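Local coordinates for Glyco_hydro_cc domain-containing protein (Cryptococcus neoformans, PDB 6UBC), which probably binds beta-1,3-glucan oligosaccharides through a GH128 (subgroup VII) glycoside-hydrolase fold, at residues Tyr359-Ala372 and Phe400-Ser412. Residues are numbered along the deposited sequence; the frame is centred on the assembly and turned at random.
Sequences YNTYGKPIWVTEFA and FESDDRVQAYAYS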
ATOM      1  N   TYR A 359      -0.187 -14.917   0.883  1.00 25.06           N
ATOM      2  CA  TYR A 359      -1.373 -15.629   1.408  1.00 26.26           C
ATOM      3  C   TYR A 359      -0.969 -17.017   1.954  1.00 25.61           C
ATOM      4  O   TYR A 359      -1.291 -17.356   3.118  1.00 25.04           O
ATOM      5  CB  TYR A 359      -2.515 -15.713   0.399  1.00 28.39           C
ATOM      6  CG  TYR A 359      -3.789 -16.007   1.141  1.00 31.15           C
ATOM      7  CD1 TYR A 359      -4.430 -14.975   1.845  1.00 34.43           C
ATOM      8  CD2 TYR A 359      -4.259 -17.297   1.292  1.00 32.85           C
ATOM      9  CE1 TYR A 359      -5.593 -15.214   2.560  1.00 36.30           C
ATOM     10  CE2 TYR A 359      -5.388 -17.567   2.049  1.00 35.02           C
ATOM     11  CZ  TYR A 359      -6.044 -16.524   2.676  1.00 37.05           C
ATOM     12  OH  TYR A 359      -7.200 -16.743   3.364  1.00 42.59           O
ATOM     13  N   ASN A 360      -0.154 -17.765   1.214  1.00 25.35           N
ATOM     14  CA  ASN A 360       0.287 -19.106   1.678  1.00 27.92           C
ATOM     15  C   ASN A 360       1.105 -18.972   2.952  1.00 27.49           C
ATOM     16  O   ASN A 360       0.960 -19.795   3.836  1.00 27.12           O
ATOM     17  CB  ASN A 360       1.065 -19.839   0.587  1.00 28.37           C
ATOM     18  CG  ASN A 360       0.160 -20.216  -0.552  1.00 29.66           C
ATOM     19  OD1 ASN A 360      -1.049 -20.191  -0.402  1.00 31.19           O
ATOM     20  ND2 ASN A 360       0.720 -20.559  -1.692  1.00 31.48           N
ATOM     21  N   THR A 361       1.918 -17.936   3.105  1.00 27.24           N
ATOM     22  CA  THR A 361       2.797 -17.781   4.281  1.00 28.05           C
ATOM     23  C   THR A 361       2.024 -17.331   5.519  1.00 27.91           C
ATOM     24  O   THR A 361       2.305 -17.915   6.608  1.00 27.01           O
ATOM     25  CB  THR A 361       4.032 -16.921   3.964  1.00 26.71           C
ATOM     26  OG1 THR A 361       4.734 -17.434   2.833  1.00 27.47           O
ATOM     27  CG2 THR A 361       5.040 -16.848   5.073  1.00 25.75           C
ATOM     28  N   TYR A 362       1.114 -16.366   5.439  1.00 25.23           N
ATOM     29  CA  TYR A 362       0.496 -15.726   6.634  1.00 26.72           C
ATOM     30  C   TYR A 362      -0.999 -16.030   6.794  1.00 26.85           C
ATOM     31  O   TYR A 362      -1.496 -15.878   7.866  1.00 27.01           O
ATOM     32  CB  TYR A 362       0.764 -14.231   6.606  1.00 28.16           C
ATOM     33  CG  TYR A 362       2.243 -13.981   6.710  1.00 26.09           C
ATOM     34  CD1 TYR A 362       2.901 -14.196   7.910  1.00 27.43           C
ATOM     35  CD2 TYR A 362       2.993 -13.564   5.615  1.00 25.77           C
ATOM     36  CE1 TYR A 362       4.276 -14.021   8.036  1.00 28.02           C
ATOM     37  CE2 TYR A 362       4.384 -13.389   5.731  1.00 26.49           C
ATOM     38  CZ  TYR A 362       5.035 -13.598   6.943  1.00 26.41           C
ATOM     39  OH  TYR A 362       6.411 -13.489   7.098  1.00 27.61           O
ATOM     40  N   GLY A 363      -1.692 -16.402   5.733  1.00 24.97           N
ATOM     41  CA  GLY A 363      -3.117 -16.724   5.743  1.00 27.34           C
ATOM     42  C   GLY A 363      -3.996 -15.574   6.141  1.00 30.41           C
ATOM     43  O   GLY A 363      -5.167 -15.853   6.432  1.00 31.18           O
ATOM     44  N   LYS A 364      -3.524 -14.310   6.025  1.00 27.59           N
ATOM     45  CA  LYS A 364      -4.306 -13.098   6.331  1.00 25.77           C
ATOM     46  C   LYS A 364      -4.691 -12.342   5.054  1.00 25.36           C
ATOM     47  O   LYS A 364      -4.070 -12.439   3.977  1.00 25.82           O
ATOM     48  CB  LYS A 364      -3.521 -12.180   7.276  1.00 25.93           C
ATOM     49  CG  LYS A 364      -3.281 -12.809   8.632  1.00 29.91           C
ATOM     50  CD  LYS A 364      -2.518 -11.968   9.546  1.00 29.40           C
ATOM     51  CE  LYS A 364      -2.269 -12.696  10.827  1.00 33.16           C
ATOM     52  NZ  LYS A 364      -1.383 -11.923  11.730  1.00 35.68           N
ATOM     53  N   PRO A 365      -5.786 -11.583   5.145  1.00 26.40           N
ATOM     54  CA  PRO A 365      -6.226 -10.747   4.054  1.00 27.00           C
ATOM     55  C   PRO A 365      -5.109  -9.797   3.641  1.00 23.98           C
ATOM     56  O   PRO A 365      -4.316  -9.396   4.493  1.00 25.33           O
ATOM     57  CB  PRO A 365      -7.443  -9.961   4.584  1.00 28.08           C
ATOM     58  CG  PRO A 365      -7.873 -10.698   5.831  1.00 29.42           C
ATOM     59  CD  PRO A 365      -6.693 -11.526   6.316  1.00 29.42           C
ATOM     60  N   ILE A 366      -5.142  -9.406   2.373  1.00 24.87           N
ATOM     61  CA  ILE A 366      -4.056  -8.612   1.737  1.00 23.37           C
ATOM     62  C   ILE A 366      -4.561  -7.231   1.335  1.00 23.28           C
ATOM     63  O   ILE A 366      -5.683  -7.111   0.793  1.00 24.16           O
ATOM     64  CB  ILE A 366      -3.483  -9.380   0.552  1.00 24.18           C
ATOM     65  CG1 ILE A 366      -2.563 -10.483   1.082  1.00 24.84           C
ATOM     66  CG2 ILE A 366      -2.768  -8.479  -0.461  1.00 24.99           C
ATOM     67  CD1 ILE A 366      -2.273 -11.561   0.083  1.00 25.68           C
ATOM     68  N   TRP A 367      -3.711  -6.236   1.513  1.00 21.04           N
ATOM     69  CA  TRP A 367      -3.867  -4.928   0.869  1.00 20.31           C
ATOM     70  C   TRP A 367      -2.674  -4.748  -0.050  1.00 21.94           C
ATOM     71  O   TRP A 367      -1.527  -4.931   0.392  1.00 23.90           O
ATOM     72  CB  TRP A 367      -3.953  -3.779   1.882  1.00 21.40           C
ATOM     73  CG  TRP A 367      -5.283  -3.522   2.496  1.00 20.91           C
ATOM     74  CD1 TRP A 367      -6.350  -4.358   2.629  1.00 22.69           C
ATOM     75  CD2 TRP A 367      -5.681  -2.261   3.029  1.00 22.30           C
ATOM     76  NE1 TRP A 367      -7.372  -3.733   3.250  1.00 22.59           N
ATOM     77  CE2 TRP A 367      -7.003  -2.432   3.507  1.00 22.99           C
ATOM     78  CE3 TRP A 367      -5.048  -1.023   3.164  1.00 21.30           C
ATOM     79  CZ2 TRP A 367      -7.679  -1.413   4.177  1.00 24.54           C
ATOM     80  CZ3 TRP A 367      -5.732   0.014   3.774  1.00 23.52           C
ATOM     81  CH2 TRP A 367      -7.051  -0.185   4.267  1.00 23.62           C
ATOM     82  N   VAL A 368      -2.929  -4.456  -1.299  1.00 21.44           N
ATOM     83  CA  VAL A 368      -1.847  -4.059  -2.249  1.00 21.70           C
ATOM     84  C   VAL A 368      -1.764  -2.543  -2.140  1.00 21.23           C
ATOM     85  O   VAL A 368      -2.500  -1.835  -2.864  1.00 23.77           O
ATOM     86  CB  VAL A 368      -2.082  -4.574  -3.675  1.00 22.73           C
ATOM     87  CG1 VAL A 368      -0.928  -4.226  -4.613  1.00 22.16           C
ATOM     88  CG2 VAL A 368      -2.232  -6.083  -3.700  1.00 23.83           C
ATOM     89  N   THR A 369      -0.818  -2.028  -1.375  1.00 21.40           N
ATOM     90  CA  THR A 369      -0.815  -0.569  -1.087  1.00 22.49           C
ATOM     91  C   THR A 369      -0.119   0.186  -2.241  1.00 22.43           C
ATOM     92  O   THR A 369      -0.310   1.389  -2.323  1.00 21.37           O
ATOM     93  CB  THR A 369      -0.212  -0.220   0.270  1.00 21.00           C
ATOM     94  OG1 THR A 369       1.154  -0.647   0.245  1.00 21.75           O
ATOM     95  CG2 THR A 369      -1.018  -0.829   1.416  1.00 22.25           C
ATOM     96  N   GLU A 370       0.662  -0.496  -3.086  1.00 21.42           N
ATOM     97  CA  GLU A 370       1.290   0.126  -4.278  1.00 21.52           C
ATOM     98  C   GLU A 370       1.337  -0.949  -5.342  1.00 22.17           C
ATOM     99  O   GLU A 370       1.852  -2.053  -5.041  1.00 21.17           O
ATOM    100  CB  GLU A 370       2.715   0.610  -4.003  1.00 22.23           C
ATOM    101  CG  GLU A 370       2.825   1.754  -3.048  1.00 22.44           C
ATOM    102  CD  GLU A 370       4.208   2.180  -2.655  1.00 25.58           C
ATOM    103  OE1 GLU A 370       5.201   1.725  -3.308  1.00 24.52           O
ATOM    104  OE2 GLU A 370       4.314   2.966  -1.654  1.00 23.98           O
ATOM    105  N   PHE A 371       0.805  -0.716  -6.517  1.00 22.90           N
ATOM    106  CA  PHE A 371       1.177  -1.549  -7.675  1.00 22.48           C
ATOM    107  C   PHE A 371       1.603  -0.691  -8.843  1.00 22.29           C
ATOM    108  O   PHE A 371       1.193   0.464  -8.938  1.00 23.24           O
ATOM    109  CB  PHE A 371       0.047  -2.454  -8.130  1.00 23.03           C
ATOM    110  CG  PHE A 371      -1.158  -1.817  -8.755  1.00 23.52           C
ATOM    111  CD1 PHE A 371      -1.178  -1.540 -10.114  1.00 23.89           C
ATOM    112  CD2 PHE A 371      -2.256  -1.479  -7.983  1.00 22.06           C
ATOM    113  CE1 PHE A 371      -2.287  -0.921 -10.674  1.00 25.25           C
ATOM    114  CE2 PHE A 371      -3.336  -0.815  -8.530  1.00 22.83           C
ATOM    115  CZ  PHE A 371      -3.347  -0.563  -9.880  1.00 23.73           C
ATOM    116  N   ALA A 372       2.477  -1.266  -9.652  1.00 22.44           N
ATOM    117  CA  ALA A 372       3.019  -0.623 -10.862  1.00 23.82           C
ATOM    118  C   ALA A 372       3.429  -1.655 -11.879  1.00 22.14           C
ATOM    119  O   ALA A 372       3.848  -2.731 -11.481  1.00 24.24           O
ATOM    120  CB  ALA A 372       4.142   0.306 -10.516  1.00 23.89           C
ATOM    121  N   PHE A 400      -7.674  -8.256  -9.129  1.00 26.88           N
ATOM    122  CA  PHE A 400      -7.833  -7.890  -7.712  1.00 25.48           C
ATOM    123  C   PHE A 400      -9.327  -7.975  -7.325  1.00 26.18           C
ATOM    124  O   PHE A 400      -9.623  -8.512  -6.257  1.00 26.96           O
ATOM    125  CB  PHE A 400      -7.306  -6.486  -7.426  1.00 24.12           C
ATOM    126  CG  PHE A 400      -5.816  -6.317  -7.466  1.00 25.85           C
ATOM    127  CD1 PHE A 400      -4.929  -7.338  -7.189  1.00 23.63           C
ATOM    128  CD2 PHE A 400      -5.283  -5.096  -7.820  1.00 25.52           C
ATOM    129  CE1 PHE A 400      -3.561  -7.107  -7.148  1.00 24.85           C
ATOM    130  CE2 PHE A 400      -3.922  -4.879  -7.829  1.00 25.85           C
ATOM    131  CZ  PHE A 400      -3.049  -5.859  -7.441  1.00 24.70           C
ATOM    132  N   GLU A 401     -10.206  -7.440  -8.161  1.00 26.32           N
ATOM    133  CA  GLU A 401     -11.653  -7.444  -7.812  1.00 29.47           C
ATOM    134  C   GLU A 401     -12.115  -8.905  -7.638  1.00 29.15           C
ATOM    135  O   GLU A 401     -12.921  -9.211  -6.740  1.00 29.69           O
ATOM    136  CB  GLU A 401     -12.432  -6.656  -8.866  1.00 28.44           C
ATOM    137  CG  GLU A 401     -12.211  -5.173  -8.778  1.00 28.28           C
ATOM    138  CD  GLU A 401     -12.693  -4.479  -7.509  1.00 30.68           C
ATOM    139  OE1 GLU A 401     -13.472  -5.106  -6.711  1.00 28.67           O
ATOM    140  OE2 GLU A 401     -12.304  -3.284  -7.294  1.00 28.85           O
ATOM    141  N   SER A 402     -11.604  -9.818  -8.442  1.00 29.50           N
ATOM    142  CA  SER A 402     -12.133 -11.205  -8.441  1.00 33.65           C
ATOM    143  C   SER A 402     -11.445 -12.035  -7.348  1.00 32.91           C
ATOM    144  O   SER A 402     -11.918 -13.115  -7.006  1.00 30.43           O
ATOM    145  CB  SER A 402     -12.026 -11.798  -9.811  1.00 36.65           C
ATOM    146  OG  SER A 402     -10.683 -12.100 -10.039  1.00 44.93           O
ATOM    147  N   ASP A 403     -10.363 -11.520  -6.763  1.00 29.25           N
ATOM    148  CA  ASP A 403      -9.536 -12.325  -5.844  1.00 29.63           C
ATOM    149  C   ASP A 403      -9.992 -12.038  -4.426  1.00 29.57           C
ATOM    150  O   ASP A 403      -9.664 -10.968  -3.852  1.00 27.02           O
ATOM    151  CB  ASP A 403      -8.042 -12.091  -6.050  1.00 31.24           C
ATOM    152  CG  ASP A 403      -7.162 -13.111  -5.346  1.00 33.03           C
ATOM    153  OD1 ASP A 403      -7.616 -13.718  -4.335  1.00 32.26           O
ATOM    154  OD2 ASP A 403      -5.997 -13.258  -5.810  1.00 33.42           O
ATOM    155  N   ASP A 404     -10.629 -13.012  -3.801  1.00 29.33           N
ATOM    156  CA  ASP A 404     -11.123 -12.832  -2.426  1.00 32.02           C
ATOM    157  C   ASP A 404      -9.986 -12.662  -1.424  1.00 32.07           C
ATOM    158  O   ASP A 404     -10.291 -12.219  -0.294  1.00 32.39           O
ATOM    159  CB  ASP A 404     -11.944 -14.058  -1.997  1.00 38.08           C
ATOM    160  CG  ASP A 404     -13.343 -14.018  -2.621  1.00 47.25           C
ATOM    161  OD1 ASP A 404     -13.635 -13.048  -3.419  1.00 43.36           O
ATOM    162  OD2 ASP A 404     -14.164 -14.913  -2.267  1.00 54.20           O
ATOM    163  N   ARG A 405      -8.744 -13.018  -1.747  1.00 27.05           N
ATOM    164  CA  ARG A 405      -7.629 -12.764  -0.800  1.00 26.94           C
ATOM    165  C   ARG A 405      -7.285 -11.261  -0.749  1.00 26.57           C
ATOM    166  O   ARG A 405      -6.642 -10.845   0.240  1.00 26.29           O
ATOM    167  CB  ARG A 405      -6.387 -13.557  -1.197  1.00 27.42           C
ATOM    168  CG  ARG A 405      -6.520 -15.076  -1.067  1.00 29.00           C
ATOM    169  CD  ARG A 405      -5.514 -15.910  -1.852  1.00 30.56           C
ATOM    170  NE  ARG A 405      -5.449 -15.579  -3.278  1.00 29.53           N
ATOM    171  CZ  ARG A 405      -4.514 -16.007  -4.112  1.00 30.65           C
ATOM    172  NH1 ARG A 405      -3.586 -16.853  -3.692  1.00 31.74           N
ATOM    173  NH2 ARG A 405      -4.502 -15.618  -5.374  1.00 32.07           N
ATOM    174  N   VAL A 406      -7.593 -10.503  -1.797  1.00 25.87           N
ATOM    175  CA  VAL A 406      -7.179  -9.061  -1.871  1.00 25.44           C
ATOM    176  C   VAL A 406      -8.361  -8.227  -1.395  1.00 26.18           C
ATOM    177  O   VAL A 406      -9.408  -8.198  -2.088  1.00 27.35           O
ATOM    178  CB  VAL A 406      -6.728  -8.710  -3.288  1.00 25.84           C
ATOM    179  CG1 VAL A 406      -6.498  -7.196  -3.416  1.00 26.08           C
ATOM    180  CG2 VAL A 406      -5.470  -9.503  -3.656  1.00 27.30           C
ATOM    181  N   GLN A 407      -8.231  -7.556  -0.267  1.00 26.23           N
ATOM    182  CA  GLN A 407      -9.374  -6.746   0.262  1.00 27.66           C
ATOM    183  C   GLN A 407      -9.261  -5.275  -0.137  1.00 26.92           C
ATOM    184  O   GLN A 407     -10.222  -4.553   0.042  1.00 26.62           O
ATOM    185  CB  GLN A 407      -9.473  -6.791   1.784  1.00 29.70           C
ATOM    186  CG  GLN A 407      -9.469  -8.181   2.319  1.00 40.13           C
ATOM    187  CD  GLN A 407     -10.868  -8.633   2.261  1.00 46.00           C
ATOM    188  OE1 GLN A 407     -11.699  -8.137   3.038  1.00 51.50           O
ATOM    189  NE2 GLN A 407     -11.085  -9.545   1.320  1.00 54.81           N
ATOM    190  N   ALA A 408      -8.117  -4.832  -0.664  1.00 26.01           N
ATOM    191  CA  ALA A 408      -7.948  -3.437  -1.121  1.00 23.36           C
ATOM    192  C   ALA A 408      -6.705  -3.375  -2.023  1.00 24.76           C
ATOM    193  O   ALA A 408      -5.769  -4.184  -1.798  1.00 22.60           O
ATOM    194  CB  ALA A 408      -7.839  -2.502   0.089  1.00 23.85           C
ATOM    195  N   TYR A 409      -6.668  -2.394  -2.926  1.00 24.13           N
ATOM    196  CA  TYR A 409      -5.480  -2.132  -3.765  1.00 23.02           C
ATOM    197  C   TYR A 409      -5.462  -0.653  -4.128  1.00 24.00           C
ATOM    198  O   TYR A 409      -6.511   0.066  -4.166  1.00 23.26           O
ATOM    199  CB  TYR A 409      -5.526  -3.029  -4.999  1.00 22.69           C
ATOM    200  CG  TYR A 409      -6.772  -2.815  -5.823  1.00 23.44           C
ATOM    201  CD1 TYR A 409      -6.835  -1.825  -6.804  1.00 22.82           C
ATOM    202  CD2 TYR A 409      -7.903  -3.605  -5.667  1.00 24.55           C
ATOM    203  CE1 TYR A 409      -7.969  -1.602  -7.564  1.00 23.19           C
ATOM    204  CE2 TYR A 409      -9.045  -3.404  -6.437  1.00 24.26           C
ATOM    205  CZ  TYR A 409      -9.085  -2.388  -7.392  1.00 24.60           C
ATOM    206  OH  TYR A 409     -10.174  -2.175  -8.189  1.00 26.16           O
ATOM    207  N   ALA A 410      -4.240  -0.190  -4.389  1.00 22.12           N
ATOM    208  CA  ALA A 410      -3.971   1.212  -4.775  1.00 22.31           C
ATOM    209  C   ALA A 410      -2.902   1.282  -5.852  1.00 21.93           C
ATOM    210  O   ALA A 410      -1.748   0.790  -5.670  1.00 21.55           O
ATOM    211  CB  ALA A 410      -3.563   2.008  -3.554  1.00 23.90           C
ATOM    212  N   TYR A 411      -3.236   2.052  -6.878  1.00 21.57           N
ATOM    213  CA  TYR A 411      -2.294   2.507  -7.913  1.00 21.88           C
ATOM    214  C   TYR A 411      -1.119   3.257  -7.288  1.00 21.57           C
ATOM    215  O   TYR A 411      -1.311   4.222  -6.505  1.00 22.70           O
ATOM    216  CB  TYR A 411      -3.080   3.339  -8.889  1.00 21.95           C
ATOM    217  CG  TYR A 411      -2.408   3.668 -10.191  1.00 23.27           C
ATOM    218  CD1 TYR A 411      -1.402   4.636 -10.258  1.00 22.69           C
ATOM    219  CD2 TYR A 411      -2.761   3.027 -11.346  1.00 23.22           C
ATOM    220  CE1 TYR A 411      -0.839   4.980 -11.470  1.00 22.72           C
ATOM    221  CE2 TYR A 411      -2.221   3.372 -12.569  1.00 24.41           C
ATOM    222  CZ  TYR A 411      -1.227   4.322 -12.630  1.00 23.55           C
ATOM    223  OH  TYR A 411      -0.702   4.664 -13.836  1.00 22.86           O
ATOM    224  N   SER A 412       0.118   2.870  -7.638  1.00 20.93           N
ATOM    225  CA  SER A 412       1.309   3.527  -7.073  1.00 22.11           C
ATOM    226  C   SER A 412       1.512   4.861  -7.764  1.00 22.13           C
ATOM    227  O   SER A 412       1.596   4.854  -9.007  1.00 22.43           O
ATOM    228  CB  SER A 412       2.515   2.667  -7.228  1.00 23.05           C
ATOM    229  OG  SER A 412       3.621   3.342  -6.677  1.00 25.42           O
TER
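The phenol ring of Tyr359 carries Arg405 on one face, with CG 3.6 Å from the ring centroid and 13° off its normal, a CH-pi contact; CA of Gly363 lies over the opposite face. CB, CG and CD of Arg405 do the touching, and the guanidinium plane is steeply inclined to the ring. Its charged end grips Asp403 side-on: NE gives a nearly straight bond (177°) to the syn lone pair of OD1, NH2 reaches OD2, and NH1 has a second carboxylate in Asp356. On the indole of Trp367, CB of Ala408 sits 3.4 Å from the five-membered ring centroid, while CB of Gln407 lies at the edge and NE1 bonds to the carbonyl of Tyr197. Phe371 has CG between its backbone N and carbonyl carbon (chi1 69°), which lays the ring beside the neighbouring strand. There Tyr411 CA lies over one face, and the edge of Phe400 is directed toward a face in an offset edge-to-face pair, centroids 5.7 Å apart. CZ of the Phe400 ring also packs against both methyls of Val368.

Strands 366-372 and 406-411 run parallel. Backbone bonds alternate in direction, from Ile366 N to Arg405 O (3.0 Å) and from Gln407 N to Ile366 O (2.8 Å), and continue to Ser412 N with Phe371 O (2.9 Å). Ala408 N is buried without a partner. Each strand follows a helix, and helix 386-402 links them in a beta-alpha-beta crossover, the repeating element of the (beta/alpha)8 barrel expected of a GH128 protein.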